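Local coordinates for protein AA9 family lytic polysaccharide monooxygenase B (Heterobasidion irregulare TC 32-1, PDB 5NNS) that uses an active-site copper to cleave cellulose oxidatively, yielding C1-oxidised products, with a reducing agent and O2 or H2O2, at residues G117-G122 with I204-H209. Numbering follows the deposited sequence.
Sequences GTLTSG and IDIYSH
Leu119 packs against Ile204 and Ile206, and these three form the buried, tightly packed part of the contact. Its CB sits 4.0 Å from Ile206 CB, and its CD1 reaches Ile204 CD1 at 3.9 Å. The same CD1 comes within 3.6 Å of His209 O. The Leu119 and His209 side chains run side by side and point the same way, but the imidazole leads away from 117-122. There ND1 donates to Asp205 O at 3.0 Å, almost straight (178°) and in the ring plane, which holds the imidazole's rotation.

Thr120, Tyr207 and His209 make up the more exposed side. Thr120 CG2, anti to its own carbonyl carbon, presses on Ile206 O at 3.3 Å; its oblique touch on Tyr207 CD1 is loose (4.2 Å), while OG1 has a weak bond to Glu210 O. The Tyr207 ring has Ile206 CG1 over the centre of one face, and its hydroxyl is tied to His159 O. Asp205 points the other way: OD2 takes Ser208 OG from above the carboxylate plane, and OD1 binds Ser161 OG.

No hydrogen bond joins the two segments; van der Waals packing, partly methyl against carbonyl oxygen, seats the 204-209 turn on the hairpin loop between strands 106-116 and 123-124. The turn belongs to the long C-terminal loop of AA9 enzymes and carries Asp205 and Tyr207 of the glucan-binding surface.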
ATOM      1  N   GLY A 117      16.876   4.434 -16.028  1.00 16.28           N
ATOM      2  CA  GLY A 117      17.936   3.438 -15.997  1.00 15.88           C
ATOM      3  C   GLY A 117      17.394   2.042 -16.216  1.00 15.63           C
ATOM      4  O   GLY A 117      16.267   1.851 -16.686  1.00 14.83           O
ATOM      5  N   THR A 118      18.219   1.064 -15.873  1.00 15.77           N
ATOM      6  CA  THR A 118      17.893  -0.329 -16.091  1.00 16.18           C
ATOM      7  C   THR A 118      17.364  -0.928 -14.808  1.00 16.53           C
ATOM      8  O   THR A 118      17.507  -0.333 -13.736  1.00 16.86           O
ATOM      9  CB  THR A 118      19.128  -1.122 -16.527  1.00 16.07           C
ATOM     10  OG1 THR A 118      20.120  -1.046 -15.499  1.00 16.48           O
ATOM     11  CG2 THR A 118      19.697  -0.566 -17.830  1.00 15.81           C
ATOM     12  N   LEU A 119      16.781  -2.118 -14.912  1.00 16.75           N
ATOM     13  CA  LEU A 119      16.248  -2.817 -13.739  1.00 17.11           C
ATOM     14  C   LEU A 119      17.289  -2.922 -12.616  1.00 17.29           C
ATOM     15  O   LEU A 119      16.963  -2.733 -11.444  1.00 17.41           O
ATOM     16  CB  LEU A 119      15.764  -4.227 -14.111  1.00 17.39           C
ATOM     17  CG  LEU A 119      14.601  -4.401 -15.096  1.00 17.65           C
ATOM     18  CD1 LEU A 119      14.415  -5.884 -15.390  1.00 17.83           C
ATOM     19  CD2 LEU A 119      13.308  -3.801 -14.561  1.00 17.64           C
ATOM     20  N   THR A 120      18.539  -3.199 -12.994  1.00 17.51           N
ATOM     21  CA  THR A 120      19.615  -3.494 -12.036  1.00 17.69           C
ATOM     22  C   THR A 120      20.494  -2.317 -11.588  1.00 17.65           C
ATOM     23  O   THR A 120      21.156  -2.421 -10.544  1.00 17.76           O
ATOM     24  CB  THR A 120      20.549  -4.570 -12.607  1.00 17.74           C
ATOM     25  OG1 THR A 120      21.077  -4.120 -13.863  1.00 18.20           O
ATOM     26  CG2 THR A 120      19.795  -5.866 -12.797  1.00 17.95           C
ATOM     27  N   SER A 121      20.515  -1.230 -12.368  0.50 17.41           N
ATOM     28  CA  SER A 121      21.306  -0.030 -12.040  0.50 17.28           C
ATOM     29  C   SER A 121      20.506   1.288 -12.045  0.50 17.23           C
ATOM     30  O   SER A 121      21.095   2.364 -11.894  0.50 17.61           O
ATOM     31  CB  SER A 121      22.483   0.097 -13.014  0.50 17.22           C
ATOM     32  OG  SER A 121      22.077   0.705 -14.227  0.50 17.00           O
ATOM     33  N   GLY A 122      19.182   1.209 -12.148  1.00 16.90           N
ATOM     34  CA  GLY A 122      18.331   2.393 -12.308  1.00 16.42           C
ATOM     35  C   GLY A 122      17.821   2.975 -11.000  1.00 15.66           C
ATOM     36  O   GLY A 122      18.219   2.558  -9.913  1.00 15.82           O
ATOM     37  N   ILE A 204       9.818 -12.015 -11.850  1.00 11.19           N
ATOM     38  CA  ILE A 204      10.879 -11.343 -12.591  1.00 11.40           C
ATOM     39  C   ILE A 204      12.230 -11.709 -12.006  1.00 11.66           C
ATOM     40  O   ILE A 204      12.384 -11.836 -10.794  1.00 11.54           O
ATOM     41  CB  ILE A 204      10.668  -9.804 -12.589  1.00 11.59           C
ATOM     42  CG1 ILE A 204      11.677  -9.102 -13.511  1.00 11.66           C
ATOM     43  CG2 ILE A 204      10.733  -9.220 -11.182  1.00 11.62           C
ATOM     44  CD1 ILE A 204      11.248  -7.708 -13.911  1.00 11.75           C
ATOM     45  N   ASP A 205      13.196 -11.913 -12.890  1.00 12.12           N
ATOM     46  CA  ASP A 205      14.585 -12.088 -12.518  1.00 12.54           C
ATOM     47  C   ASP A 205      15.292 -10.910 -13.154  1.00 12.66           C
ATOM     48  O   ASP A 205      15.590 -10.935 -14.345  1.00 12.82           O
ATOM     49  CB  ASP A 205      15.111 -13.425 -13.060  1.00 12.72           C
ATOM     50  CG  ASP A 205      16.617 -13.616 -12.851  1.00 12.89           C
ATOM     51  OD1 ASP A 205      17.233 -12.931 -12.001  1.00 12.89           O
ATOM     52  OD2 ASP A 205      17.182 -14.484 -13.546  1.00 13.10           O
ATOM     53  N   ILE A 206      15.537  -9.873 -12.357  1.00 13.10           N
ATOM     54  CA  ILE A 206      16.186  -8.644 -12.853  1.00 13.38           C
ATOM     55  C   ILE A 206      17.616  -8.887 -13.366  1.00 13.70           C
ATOM     56  O   ILE A 206      18.072  -8.197 -14.280  1.00 13.62           O
ATOM     57  CB  ILE A 206      16.172  -7.489 -11.808  1.00 13.45           C
ATOM     58  CG1 ILE A 206      17.021  -7.818 -10.565  1.00 13.30           C
ATOM     59  CG2 ILE A 206      14.738  -7.146 -11.408  1.00 13.49           C
ATOM     60  CD1 ILE A 206      17.115  -6.672  -9.579  1.00 13.27           C
ATOM     61  N   TYR A 207      18.288  -9.895 -12.803  1.00 14.04           N
ATOM     62  CA  TYR A 207      19.698 -10.197 -13.120  1.00 14.41           C
ATOM     63  C   TYR A 207      19.930 -10.849 -14.492  1.00 14.81           C
ATOM     64  O   TYR A 207      21.041 -10.796 -15.004  1.00 14.98           O
ATOM     65  CB  TYR A 207      20.319 -11.036 -11.996  1.00 14.22           C
ATOM     66  CG  TYR A 207      20.059 -10.401 -10.654  1.00 14.22           C
ATOM     67  CD1 TYR A 207      20.583  -9.140 -10.351  1.00 14.26           C
ATOM     68  CD2 TYR A 207      19.235 -11.018  -9.707  1.00 14.04           C
ATOM     69  CE1 TYR A 207      20.316  -8.523  -9.132  1.00 14.10           C
ATOM     70  CE2 TYR A 207      18.969 -10.410  -8.488  1.00 13.87           C
ATOM     71  CZ  TYR A 207      19.513  -9.160  -8.210  1.00 13.77           C
ATOM     72  OH  TYR A 207      19.273  -8.522  -7.027  1.00 13.78           O
ATOM     73  N   SER A 208      18.894 -11.447 -15.078  1.00 15.21           N
ATOM     74  CA  SER A 208      18.929 -11.884 -16.481  1.00 15.66           C
ATOM     75  C   SER A 208      18.342 -10.845 -17.453  1.00 15.97           C
ATOM     76  O   SER A 208      18.081 -11.171 -18.600  1.00 16.59           O
ATOM     77  CB  SER A 208      18.178 -13.207 -16.624  1.00 15.72           C
ATOM     78  OG  SER A 208      18.736 -14.189 -15.770  1.00 15.70           O
ATOM     79  N   HIS A 209      18.132  -9.609 -16.996  1.00 16.38           N
ATOM     80  CA  HIS A 209      17.536  -8.538 -17.803  1.00 17.07           C
ATOM     81  C   HIS A 209      18.164  -7.203 -17.405  1.00 17.91           C
ATOM     82  O   HIS A 209      17.465  -6.197 -17.231  1.00 17.49           O
ATOM     83  CB  HIS A 209      16.014  -8.482 -17.603  1.00 17.11           C
ATOM     84  CG  HIS A 209      15.294  -9.687 -18.112  1.00 17.19           C
ATOM     85  ND1 HIS A 209      14.978 -10.763 -17.310  1.00 17.42           N
ATOM     86  CD2 HIS A 209      14.849  -9.998 -19.352  1.00 17.38           C
ATOM     87  CE1 HIS A 209      14.361 -11.680 -18.033  1.00 17.41           C
ATOM     88  NE2 HIS A 209      14.267 -11.239 -19.274  1.00 17.53           N
TER